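Local coordinates for protein glycoside Hydrolase (Bacteroides uniformis, PDB 5TA0) that probably hydrolyses agarose chains, acting as a family 86 glycoside hydrolase of a human gut symbiont, at residues 85-93 / 175-183; 343-354 / 408-417. One frame throughout, in Å; residues are numbered along the deposited sequence.

How the interactions relate
Both contacts pair helices of one domain, whose eight parallel strands run in chain order as in a (beta/alpha)8 barrel, and they share no element: their centres lie about 32 Å apart and their nearest atoms about 15 Å. Each is largely buried. Interaction 1 sits farther from the centre of the chain and is purely apolar and aromatic, with no hydrogen bond across it, although its first helix starts at the glycan pocket. Interaction 2 lies nearer the middle, where the barrel meets a beta sheet that includes strands 472-481 and 487-495. There a phenylalanine knob is flanked by two hydrogen bonds across the contact, one toward each end.

Interaction 1: residues 85-93 / 175-183; sequences TGMIKTVLR and FYGRYIKEY. With AAL (3,6-anhydro-alpha-L-galactopyranose), chain C; GAL (beta-D-galactopyranose), chain B; SO4 (sulfate ion), chain F.
Ile88 lies flat on Tyr179: its CG1 stands 3.6 Å from the ring centroid and only 3° off the ring normal. With CG1 anti to the backbone N (chi1 -168°) and the chain extended beyond it, CD1 carries on past Tyr179 to Tyr176 CD1, 3.6 Å away. Val91 CG2 closes on the edge of the same Tyr179 ring, in its plane. One turn further along, Leu92 CD1 sits over the centre of the Phe175 ring, while Leu92 CB presses on Phe175 CZ at 3.5 Å. This end is tight, with helix 107-123 also touching Val91 and Tyr179. Toward Met87, which is partly exposed, the contact thins to one flexible side chain. There Met87 SD lies over one face of the Tyr183 ring, displaced toward its rim and 3.7 Å from Tyr183 CZ, a Met-aromatic contact, while the Tyr183 hydroxyl bonds to Glu192. Met87 CG also comes within 3.3 Å of Tyr179 OH. A leucine in place of Tyr179 would probably leave Ile88 without its flat platform and open a gap between Met87 and Val91. On the other side of helix 86-93, Thr90 is exposed and faces a sulfate. Helix 86-94 follows strand 80-84 directly, and helix 170-183 comes after strand 134-140 across a long connection; both belong to the outer layer of a (beta/alpha) barrel, and Thr85 and Gly86 place the first at its glycan-binding mouth.

Interaction 2: residues 343-354 / 408-417; sequences DWLRLKSTNSML and SELIKFYQLW. With EDO (1,2-ethanediol), chain O.
Phe413 is a knob set into a hole formed by Leu347, Thr350, Asn351 and Leu354, the knobs-into-holes packing of two barrel helices that cross at -36°. Its CG is anti to the backbone N (chi1 174°), which sends the ring straight across to helix 343-354. Leu354 CD2 meets the ring edge near its plane, 3.7 Å from Phe413 CZ, and Leu347 CD2 packs on Phe413 CB. Asn351 OD1 also lies at that edge, but its hydrogen bond comes from Trp417 NE1, 3.0 Å away and nearly straight at 164°. The donor leaves in the indole plane and arrives tilted from the plane of the amide. With the indole tied by this bond, Leu354 CD2 rests over its six-membered ring, 3.8 Å from the centroid, while Trp417 CD1 covers one face of Phe413. A 1,2-ethanediol, probably from the crystallisation liquor, puts O1 over the other face. It donates through O2 to Thr350 OG1, which in turn donates to Arg346 O, and through O1 to Tyr414 OH, itself bonded to Asn50 O.

Toward the start of the second segment Leu410 CD2 packs against Asp343 CB and Leu347 CG. Asp343 OD2 takes Glu409 N at 2.9 Å on its anti side, the donor standing out of the carboxylate plane and the bond noticeably bent, and Trp338 NE1 bonds to the same oxygen. Farther out, Leu478 of strand 472-481 touches Asn351, Lys412 and Leu416, where the barrel joins the beta sheet. The turn that presents Glu409 N is fixed by Ser408 OG, which accepts from Leu410 N at 3.0 Å and also bonds to Arg390 O. Glu409 bends back from the contact, and its OE1 meets Lys412 NZ in a 2.7 Å salt bridge, the nitrogen nearly in line with the C-O bond.

Interaction 1: residues 85-93 / 175-183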
loop_
_atom_site.group_PDB
_atom_site.type_symbol
_atom_site.label_atom_id
_atom_site.label_comp_id
_atom_site.label_asym_id
_atom_site.label_seq_id
_atom_site.Cartn_x
_atom_site.Cartn_y
_atom_site.Cartn_z
ATOM N N THR A 85 -5.621 -13.448 -9.840
ATOM C CA THR A 85 -4.825 -14.670 -9.697
ATOM C C THR A 85 -5.569 -15.940 -10.060
ATOM O O THR A 85 -4.971 -17.002 -10.204
ATOM C CB THR A 85 -4.292 -14.835 -8.272
ATOM O OG1 THR A 85 -5.368 -15.226 -7.413
ATOM C CG2 THR A 85 -3.634 -13.570 -7.756
ATOM N N GLY A 86 -6.881 -15.881 -10.193
ATOM C CA GLY A 86 -7.675 -17.083 -10.385
ATOM C C GLY A 86 -7.613 -17.688 -11.771
ATOM O O GLY A 86 -7.613 -18.918 -11.896
ATOM N N MET A 87 -7.547 -16.871 -12.821
ATOM C CA MET A 87 -7.528 -17.443 -14.164
ATOM C C MET A 87 -6.237 -18.221 -14.386
ATOM O O MET A 87 -6.264 -19.365 -14.890
ATOM C CB MET A 87 -7.688 -16.364 -15.229
ATOM C CG MET A 87 -7.771 -16.952 -16.639
ATOM S SD MET A 87 -7.987 -15.790 -17.998
ATOM C CE MET A 87 -9.708 -15.431 -17.843
ATOM N N ILE A 88 -5.106 -17.628 -14.025
ATOM C CA ILE A 88 -3.827 -18.304 -14.192
ATOM C C ILE A 88 -3.786 -19.594 -13.336
ATOM O O ILE A 88 -3.253 -20.627 -13.781
ATOM C CB ILE A 88 -2.622 -17.353 -14.003
ATOM C CG1 ILE A 88 -1.325 -18.020 -14.472
ATOM C CG2 ILE A 88 -2.506 -16.837 -12.567
ATOM C CD1 ILE A 88 -0.154 -17.077 -14.501
ATOM N N LYS A 89 -4.372 -19.566 -12.136
ATOM C CA LYS A 89 -4.405 -20.784 -11.311
ATOM C C LYS A 89 -5.193 -21.887 -11.988
ATOM O O LYS A 89 -4.761 -23.033 -11.991
ATOM C CB LYS A 89 -5.044 -20.487 -9.955
ATOM C CG LYS A 89 -4.823 -21.620 -8.958
ATOM C CD LYS A 89 -5.493 -21.301 -7.636
ATOM C CE LYS A 89 -5.057 -22.213 -6.519
ATOM N NZ LYS A 89 -5.986 -21.983 -5.371
ATOM N N THR A 90 -6.356 -21.558 -12.544
ATOM C CA THR A 90 -7.176 -22.564 -13.227
ATOM C C THR A 90 -6.440 -23.182 -14.407
ATOM O O THR A 90 -6.480 -24.410 -14.607
ATOM C CB THR A 90 -8.537 -21.985 -13.634
ATOM O OG1 THR A 90 -9.232 -21.556 -12.447
ATOM C CG2 THR A 90 -9.375 -23.006 -14.349
ATOM N N VAL A 91 -5.721 -22.369 -15.161
ATOM C CA VAL A 91 -4.949 -22.915 -16.270
ATOM C C VAL A 91 -3.840 -23.816 -15.744
ATOM O O VAL A 91 -3.690 -24.947 -16.208
ATOM C CB VAL A 91 -4.401 -21.805 -17.184
ATOM C CG1 VAL A 91 -3.407 -22.385 -18.190
ATOM C CG2 VAL A 91 -5.559 -21.089 -17.871
ATOM N N LEU A 92 -3.058 -23.363 -14.755
ATOM C CA LEU A 92 -2.023 -24.219 -14.191
ATOM C C LEU A 92 -2.534 -25.538 -13.634
ATOM O O LEU A 92 -1.915 -26.586 -13.826
ATOM C CB LEU A 92 -1.239 -23.480 -13.088
ATOM C CG LEU A 92 -0.087 -24.257 -12.452
ATOM C CD1 LEU A 92 0.932 -24.725 -13.487
ATOM C CD2 LEU A 92 0.591 -23.381 -11.406
ATOM N N ARG A 93 -3.662 -25.496 -12.946
ATOM C CA ARG A 93 -4.178 -26.699 -12.303
ATOM C C ARG A 93 -4.761 -27.712 -13.283
ATOM O O ARG A 93 -4.933 -28.873 -12.917
ATOM C CB ARG A 93 -5.219 -26.349 -11.256
ATOM C CG ARG A 93 -4.620 -25.659 -10.044
ATOM C CD ARG A 93 -5.585 -25.717 -8.884
ATOM N NE ARG A 93 -5.480 -26.975 -8.177
ATOM C CZ ARG A 93 -6.467 -27.550 -7.502
ATOM N NH1 ARG A 93 -6.244 -28.688 -6.883
ATOM N NH2 ARG A 93 -7.672 -27.005 -7.457
ATOM N N PHE A 175 6.180 -21.845 -17.424
ATOM C CA PHE A 175 4.726 -21.781 -17.410
ATOM C C PHE A 175 4.271 -20.312 -17.385
ATOM O O PHE A 175 3.379 -19.901 -18.139
ATOM C CB PHE A 175 4.143 -22.556 -16.201
ATOM C CG PHE A 175 2.717 -22.171 -15.914
ATOM C CD1 PHE A 175 1.665 -22.643 -16.711
ATOM C CD2 PHE A 175 2.422 -21.267 -14.912
ATOM C CE1 PHE A 175 0.371 -22.190 -16.498
ATOM C CE2 PHE A 175 1.130 -20.824 -14.718
ATOM C CZ PHE A 175 0.115 -21.295 -15.490
ATOM N N TYR A 176 4.823 -19.541 -16.454
ATOM C CA TYR A 176 4.358 -18.151 -16.285
ATOM C C TYR A 176 4.630 -17.314 -17.535
ATOM O O TYR A 176 3.764 -16.568 -18.014
ATOM C CB TYR A 176 5.032 -17.552 -15.056
ATOM C CG TYR A 176 4.426 -16.311 -14.432
ATOM C CD1 TYR A 176 3.154 -15.806 -14.763
ATOM C CD2 TYR A 176 5.124 -15.656 -13.420
ATOM C CE1 TYR A 176 2.614 -14.710 -14.096
ATOM C CE2 TYR A 176 4.577 -14.567 -12.750
ATOM C CZ TYR A 176 3.333 -14.088 -13.101
ATOM O OH TYR A 176 2.744 -13.021 -12.473
ATOM N N GLY A 177 5.844 -17.425 -18.069
ATOM C CA GLY A 177 6.185 -16.669 -19.288
ATOM C C GLY A 177 5.317 -17.072 -20.477
ATOM O O GLY A 177 4.836 -16.208 -21.210
ATOM N N ARG A 178 5.095 -18.367 -20.666
ATOM C CA ARG A 178 4.255 -18.827 -21.783
ATOM C C ARG A 178 2.817 -18.387 -21.584
ATOM O O ARG A 178 2.152 -17.971 -22.517
ATOM C CB ARG A 178 4.327 -20.329 -21.970
ATOM C CG ARG A 178 5.641 -20.846 -22.528
ATOM C CD ARG A 178 5.526 -22.345 -22.735
ATOM N NE ARG A 178 6.712 -22.884 -23.372
ATOM C CZ ARG A 178 7.002 -22.765 -24.659
ATOM N NH1 ARG A 178 6.158 -22.184 -25.480
ATOM N NH2 ARG A 178 8.166 -23.242 -25.107
ATOM N N TYR A 179 2.317 -18.472 -20.356
ATOM C CA TYR A 179 0.952 -18.043 -20.084
ATOM C C TYR A 179 0.744 -16.600 -20.539
ATOM O O TYR A 179 -0.248 -16.269 -21.222
ATOM C CB TYR A 179 0.651 -18.155 -18.567
ATOM C CG TYR A 179 -0.739 -17.693 -18.205
ATOM C CD1 TYR A 179 -0.982 -16.362 -17.890
ATOM C CD2 TYR A 179 -1.797 -18.578 -18.233
ATOM C CE1 TYR A 179 -2.268 -15.912 -17.621
ATOM C CE2 TYR A 179 -3.087 -18.163 -17.915
ATOM C CZ TYR A 179 -3.321 -16.832 -17.630
ATOM O OH TYR A 179 -4.583 -16.386 -17.340
ATOM N N ILE A 180 1.634 -15.725 -20.123
ATOM C CA ILE A 180 1.534 -14.296 -20.433
ATOM C C ILE A 180 1.560 -14.108 -21.953
ATOM O O ILE A 180 0.707 -13.409 -22.521
ATOM C CB ILE A 180 2.640 -13.473 -19.738
ATOM C CG1 ILE A 180 2.504 -13.521 -18.210
ATOM C CG2 ILE A 180 2.647 -12.026 -20.217
ATOM C CD1 ILE A 180 3.800 -13.231 -17.493
ATOM N N LYS A 181 2.497 -14.780 -22.619
ATOM C CA LYS A 181 2.653 -14.637 -24.072
ATOM C C LYS A 181 1.441 -15.147 -24.839
ATOM O O LYS A 181 1.044 -14.545 -25.847
ATOM C CB LYS A 181 3.891 -15.408 -24.482
ATOM C CG LYS A 181 4.181 -15.363 -25.983
ATOM C CD LYS A 181 5.505 -16.065 -26.270
ATOM C CE LYS A 181 5.831 -16.136 -27.773
ATOM N NZ LYS A 181 4.962 -17.077 -28.529
ATOM N N GLU A 182 0.860 -16.259 -24.391
ATOM C CA GLU A 182 -0.228 -16.941 -25.111
ATOM C C GLU A 182 -1.589 -16.305 -24.861
ATOM O O GLU A 182 -2.405 -16.168 -25.784
ATOM C CB GLU A 182 -0.298 -18.432 -24.738
ATOM C CG GLU A 182 0.933 -19.280 -25.078
ATOM C CD GLU A 182 1.122 -19.596 -26.536
ATOM O OE1 GLU A 182 0.347 -19.130 -27.396
ATOM O OE2 GLU A 182 2.089 -20.352 -26.799
ATOM N N TYR A 183 -1.870 -15.900 -23.634
ATOM C CA TYR A 183 -3.197 -15.399 -23.309
ATOM C C TYR A 183 -3.409 -13.924 -23.703
ATOM O O TYR A 183 -4.443 -13.590 -24.285
ATOM C CB TYR A 183 -3.479 -15.579 -21.800
ATOM C CG TYR A 183 -4.772 -14.897 -21.406
ATOM C CD1 TYR A 183 -5.978 -15.279 -21.982
ATOM C CD2 TYR A 183 -4.781 -13.801 -20.537
ATOM C CE1 TYR A 183 -7.154 -14.623 -21.687
ATOM C CE2 TYR A 183 -5.964 -13.138 -20.226
ATOM C CZ TYR A 183 -7.155 -13.557 -20.812
ATOM O OH TYR A 183 -8.344 -12.901 -20.580
HETATM C C1 AAL C . -5.865 -13.635 -1.943
HETATM C C2 AAL C . -5.024 -14.299 -3.053
HETATM C C3 AAL C . -5.748 -14.307 -4.389
HETATM C C4 AAL C . -7.132 -14.889 -4.212
HETATM C C5 AAL C . -7.785 -13.770 -3.463
HETATM C C6 AAL C . -7.302 -12.573 -4.218
HETATM O O2 AAL C . -4.726 -15.660 -2.724
HETATM O O3 AAL C . -6.029 -12.952 -4.755
HETATM O O4 AAL C . -7.756 -15.021 -5.506
HETATM O O5 AAL C . -7.283 -13.694 -2.126
HETATM C C1 GAL B . -8.847 -15.938 -5.517
HETATM C C2 GAL B . -9.292 -16.063 -6.977
HETATM C C3 GAL B . -10.346 -17.160 -7.170
HETATM C C4 GAL B . -9.889 -18.449 -6.499
HETATM C C5 GAL B . -9.539 -18.165 -5.040
HETATM C C6 GAL B . -9.078 -19.404 -4.277
HETATM O O2 GAL B . -9.806 -14.792 -7.375
HETATM O O3 GAL B . -10.630 -17.343 -8.570
HETATM O O4 GAL B . -8.707 -18.945 -7.149
HETATM O O5 GAL B . -8.476 -17.200 -4.978
HETATM O O6 GAL B . -8.734 -19.059 -2.924
HETATM S S SO4 F . -10.234 -25.260 -11.288
HETATM O O1 SO4 F . -8.772 -25.077 -11.116
HETATM O O2 SO4 F . -10.835 -23.917 -11.517
HETATM O O3 SO4 F . -10.529 -26.145 -12.423
HETATM O O4 SO4 F . -10.799 -25.882 -10.051
#

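Interaction 2: residues 343-354 / 408-417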
loop_
_atom_site.group_PDB
_atom_site.type_symbol
_atom_site.label_atom_id
_atom_site.label_comp_id
_atom_site.label_asym_id
_atom_site.label_seq_id
_atom_site.Cartn_x
_atom_site.Cartn_y
_atom_site.Cartn_z
ATOM N N ASP A 343 -17.014 -3.666 7.959
ATOM C CA ASP A 343 -16.591 -2.788 6.849
ATOM C C ASP A 343 -15.915 -1.509 7.367
ATOM O O ASP A 343 -14.900 -1.083 6.799
ATOM C CB ASP A 343 -17.746 -2.433 5.935
ATOM C CG ASP A 343 -18.177 -3.545 4.997
ATOM O OD1 ASP A 343 -17.479 -4.566 4.873
ATOM O OD2 ASP A 343 -19.264 -3.373 4.392
ATOM N N TRP A 344 -16.431 -0.891 8.433
ATOM C CA TRP A 344 -15.788 0.276 9.050
ATOM C C TRP A 344 -14.346 -0.037 9.470
ATOM O O TRP A 344 -13.416 0.748 9.228
ATOM C CB TRP A 344 -16.581 0.799 10.257
ATOM C CG TRP A 344 -15.803 1.713 11.133
ATOM C CD1 TRP A 344 -15.302 1.439 12.373
ATOM C CD2 TRP A 344 -15.337 3.029 10.808
ATOM N NE1 TRP A 344 -14.600 2.502 12.857
ATOM C CE2 TRP A 344 -14.597 3.496 11.915
ATOM C CE3 TRP A 344 -15.481 3.865 9.690
ATOM C CZ2 TRP A 344 -14.015 4.768 11.948
ATOM C CZ3 TRP A 344 -14.871 5.128 9.719
ATOM C CH2 TRP A 344 -14.156 5.559 10.842
ATOM N N LEU A 345 -14.134 -1.216 10.046
ATOM C CA LEU A 345 -12.782 -1.607 10.449
ATOM C C LEU A 345 -11.832 -1.576 9.263
ATOM O O LEU A 345 -10.716 -1.111 9.393
ATOM C CB LEU A 345 -12.758 -2.978 11.118
ATOM C CG LEU A 345 -13.514 -3.068 12.456
ATOM C CD1 LEU A 345 -13.396 -4.491 12.960
ATOM C CD2 LEU A 345 -12.995 -2.100 13.506
ATOM N N ARG A 346 -12.322 -2.015 8.114
ATOM C CA ARG A 346 -11.510 -1.966 6.885
ATOM C C ARG A 346 -11.355 -0.525 6.387
ATOM O O ARG A 346 -10.244 -0.108 6.000
ATOM C CB ARG A 346 -12.150 -2.834 5.803
ATOM C CG ARG A 346 -12.325 -4.295 6.202
ATOM C CD ARG A 346 -12.790 -5.101 5.002
ATOM N NE ARG A 346 -11.670 -5.332 4.109
ATOM C CZ ARG A 346 -10.718 -6.240 4.329
ATOM N NH1 ARG A 346 -9.682 -6.353 3.503
ATOM N NH2 ARG A 346 -10.792 -7.075 5.360
ATOM N N LEU A 347 -12.443 0.215 6.378
ATOM C CA LEU A 347 -12.436 1.607 5.883
ATOM C C LEU A 347 -11.387 2.456 6.582
ATOM O O LEU A 347 -10.623 3.220 5.948
ATOM C CB LEU A 347 -13.823 2.263 6.016
ATOM C CG LEU A 347 -14.859 1.790 5.007
ATOM C CD1 LEU A 347 -16.246 2.200 5.470
ATOM C CD2 LEU A 347 -14.568 2.325 3.612
ATOM N N LYS A 348 -11.360 2.404 7.913
ATOM C CA LYS A 348 -10.479 3.335 8.646
ATOM C C LYS A 348 -9.013 3.018 8.415
ATOM O O LYS A 348 -8.182 3.916 8.358
ATOM C CB LYS A 348 -10.837 3.417 10.137
ATOM C CG LYS A 348 -10.573 2.182 10.952
ATOM C CD LYS A 348 -11.114 2.343 12.374
ATOM C CE LYS A 348 -11.026 1.091 13.218
ATOM N NZ LYS A 348 -9.651 0.823 13.720
ATOM N N SER A 349 -8.682 1.728 8.269
ATOM C CA SER A 349 -7.314 1.348 7.926
ATOM C C SER A 349 -6.964 1.781 6.508
ATOM O O SER A 349 -5.853 2.263 6.274
ATOM C CB SER A 349 -7.120 -0.154 8.098
ATOM O OG SER A 349 -7.050 -0.484 9.485
ATOM N N THR A 350 -7.902 1.615 5.587
ATOM C CA THR A 350 -7.661 2.009 4.209
ATOM C C THR A 350 -7.326 3.482 4.085
ATOM O O THR A 350 -6.325 3.843 3.437
ATOM C CB THR A 350 -8.857 1.690 3.303
ATOM O OG1 THR A 350 -9.156 0.301 3.390
ATOM C CG2 THR A 350 -8.500 2.002 1.852
ATOM N N ASN A 351 -8.136 4.342 4.692
ATOM C CA ASN A 351 -7.918 5.770 4.544
ATOM C C ASN A 351 -6.572 6.214 5.117
ATOM O O ASN A 351 -5.856 6.999 4.494
ATOM C CB ASN A 351 -9.058 6.561 5.202
ATOM C CG ASN A 351 -10.287 6.642 4.345
ATOM O OD1 ASN A 351 -10.219 6.759 3.137
ATOM N ND2 ASN A 351 -11.437 6.536 4.963
ATOM N N SER A 352 -6.212 5.722 6.303
ATOM C CA SER A 352 -4.952 6.099 6.912
ATOM C C SER A 352 -3.763 5.606 6.095
ATOM O O SER A 352 -2.828 6.369 5.828
ATOM C CB SER A 352 -4.824 5.639 8.363
ATOM O OG SER A 352 -5.787 6.269 9.188
ATOM N N MET A 353 -3.766 4.319 5.706
ATOM C CA MET A 353 -2.661 3.808 4.924
ATOM C C MET A 353 -2.507 4.544 3.589
ATOM O O MET A 353 -1.376 4.874 3.185
ATOM C CB MET A 353 -2.854 2.322 4.690
ATOM C CG MET A 353 -2.677 1.502 5.962
ATOM S SD MET A 353 -2.527 -0.253 5.574
ATOM C CE MET A 353 -2.309 -0.900 7.227
ATOM N N LEU A 354 -3.636 4.820 2.932
ATOM C CA LEU A 354 -3.615 5.578 1.688
ATOM C C LEU A 354 -2.906 6.904 1.853
ATOM O O LEU A 354 -2.056 7.250 1.048
ATOM C CB LEU A 354 -5.016 5.801 1.156
ATOM C CG LEU A 354 -5.127 6.763 -0.036
ATOM C CD1 LEU A 354 -4.246 6.346 -1.211
ATOM C CD2 LEU A 354 -6.567 6.840 -0.504
ATOM N N SER A 408 -21.880 -2.958 -0.344
ATOM C CA SER A 408 -21.487 -3.003 1.049
ATOM C C SER A 408 -21.139 -1.592 1.510
ATOM O O SER A 408 -21.208 -0.638 0.718
ATOM C CB SER A 408 -20.294 -3.916 1.240
ATOM O OG SER A 408 -19.103 -3.267 0.757
ATOM N N GLU A 409 -20.689 -1.429 2.752
ATOM C CA GLU A 409 -20.281 -0.112 3.200
ATOM C C GLU A 409 -18.929 0.305 2.620
ATOM O O GLU A 409 -18.577 1.472 2.720
ATOM C CB GLU A 409 -20.260 -0.007 4.723
ATOM C CG GLU A 409 -21.626 -0.294 5.364
ATOM C CD GLU A 409 -22.700 0.605 4.810
ATOM O OE1 GLU A 409 -22.521 1.834 4.852
ATOM O OE2 GLU A 409 -23.694 0.103 4.227
ATOM N N LEU A 410 -18.214 -0.618 1.975
ATOM C CA LEU A 410 -16.927 -0.230 1.377
ATOM C C LEU A 410 -17.090 0.771 0.235
ATOM O O LEU A 410 -16.135 1.498 -0.088
ATOM C CB LEU A 410 -16.153 -1.474 0.925
ATOM C CG LEU A 410 -15.856 -2.518 2.014
ATOM C CD1 LEU A 410 -15.031 -3.676 1.482
ATOM C CD2 LEU A 410 -15.176 -1.923 3.238
ATOM N N ILE A 411 -18.291 0.896 -0.336
ATOM C CA ILE A 411 -18.522 1.926 -1.350
ATOM C C ILE A 411 -18.278 3.327 -0.796
ATOM O O ILE A 411 -17.956 4.258 -1.546
ATOM C CB ILE A 411 -19.936 1.811 -1.985
ATOM C CG1 ILE A 411 -20.051 2.619 -3.281
ATOM C CG2 ILE A 411 -21.052 2.260 -1.026
ATOM C CD1 ILE A 411 -19.082 2.244 -4.382
ATOM N N LYS A 412 -18.430 3.498 0.511
ATOM C CA LYS A 412 -18.234 4.812 1.131
ATOM C C LYS A 412 -16.816 5.340 0.932
ATOM O O LYS A 412 -16.621 6.549 0.895
ATOM C CB LYS A 412 -18.610 4.812 2.616
ATOM C CG LYS A 412 -20.112 4.767 2.836
ATOM C CD LYS A 412 -20.467 4.640 4.300
ATOM C CE LYS A 412 -21.897 5.059 4.592
ATOM N NZ LYS A 412 -22.924 4.292 3.880
ATOM N N PHE A 413 -15.826 4.452 0.800
ATOM C CA PHE A 413 -14.465 4.906 0.463
ATOM C C PHE A 413 -14.441 5.635 -0.888
ATOM O O PHE A 413 -13.869 6.702 -1.009
ATOM C CB PHE A 413 -13.504 3.715 0.429
ATOM C CG PHE A 413 -12.118 4.060 -0.057
ATOM C CD1 PHE A 413 -11.168 4.604 0.787
ATOM C CD2 PHE A 413 -11.773 3.844 -1.376
ATOM C CE1 PHE A 413 -9.919 4.941 0.317
ATOM C CE2 PHE A 413 -10.508 4.166 -1.853
ATOM C CZ PHE A 413 -9.586 4.709 -0.999
ATOM N N TYR A 414 -15.089 5.051 -1.888
ATOM C CA TYR A 414 -15.073 5.616 -3.237
ATOM C C TYR A 414 -15.961 6.856 -3.341
ATOM O O TYR A 414 -15.679 7.756 -4.117
ATOM C CB TYR A 414 -15.394 4.526 -4.288
ATOM C CG TYR A 414 -14.403 3.396 -4.151
ATOM C CD1 TYR A 414 -14.675 2.277 -3.366
ATOM C CD2 TYR A 414 -13.139 3.497 -4.714
ATOM C CE1 TYR A 414 -13.727 1.276 -3.185
ATOM C CE2 TYR A 414 -12.174 2.509 -4.554
ATOM C CZ TYR A 414 -12.463 1.395 -3.776
ATOM O OH TYR A 414 -11.524 0.413 -3.535
ATOM N N GLN A 415 -17.011 6.921 -2.516
ATOM C CA GLN A 415 -17.822 8.114 -2.398
ATOM C C GLN A 415 -17.023 9.243 -1.750
ATOM O O GLN A 415 -17.051 10.400 -2.209
ATOM C CB GLN A 415 -19.113 7.811 -1.610
ATOM C CG GLN A 415 -20.045 6.917 -2.392
ATOM C CD GLN A 415 -21.161 6.293 -1.589
ATOM O OE1 GLN A 415 -21.065 6.090 -0.387
ATOM N NE2 GLN A 415 -22.223 5.938 -2.294
ATOM N N LEU A 416 -16.259 8.920 -0.727
ATOM C CA LEU A 416 -15.450 9.912 -0.034
ATOM C C LEU A 416 -14.403 10.533 -0.958
ATOM O O LEU A 416 -14.196 11.745 -0.930
ATOM C CB LEU A 416 -14.773 9.286 1.184
ATOM C CG LEU A 416 -13.805 10.117 2.011
ATOM C CD1 LEU A 416 -14.521 11.266 2.692
ATOM C CD2 LEU A 416 -13.108 9.236 3.030
ATOM N N TRP A 417 -13.749 9.687 -1.755
ATOM C CA TRP A 417 -12.646 10.126 -2.623
ATOM C C TRP A 417 -13.106 10.521 -4.024
ATOM O O TRP A 417 -12.285 10.794 -4.899
ATOM C CB TRP A 417 -11.562 9.017 -2.687
ATOM C CG TRP A 417 -10.764 8.945 -1.418
ATOM C CD1 TRP A 417 -11.072 8.216 -0.275
ATOM C CD2 TRP A 417 -9.546 9.644 -1.112
ATOM N NE1 TRP A 417 -10.136 8.437 0.684
ATOM C CE2 TRP A 417 -9.189 9.308 0.202
ATOM C CE3 TRP A 417 -8.719 10.520 -1.827
ATOM C CZ2 TRP A 417 -8.027 9.806 0.811
ATOM C CZ3 TRP A 417 -7.571 10.993 -1.226
ATOM C CH2 TRP A 417 -7.238 10.654 0.067
HETATM C C1 EDO O . -12.176 -0.163 -0.100
HETATM O O1 EDO O . -11.227 0.753 -0.557
HETATM C C2 EDO O . -12.242 0.103 1.384
HETATM O O2 EDO O . -11.298 -0.798 1.955
#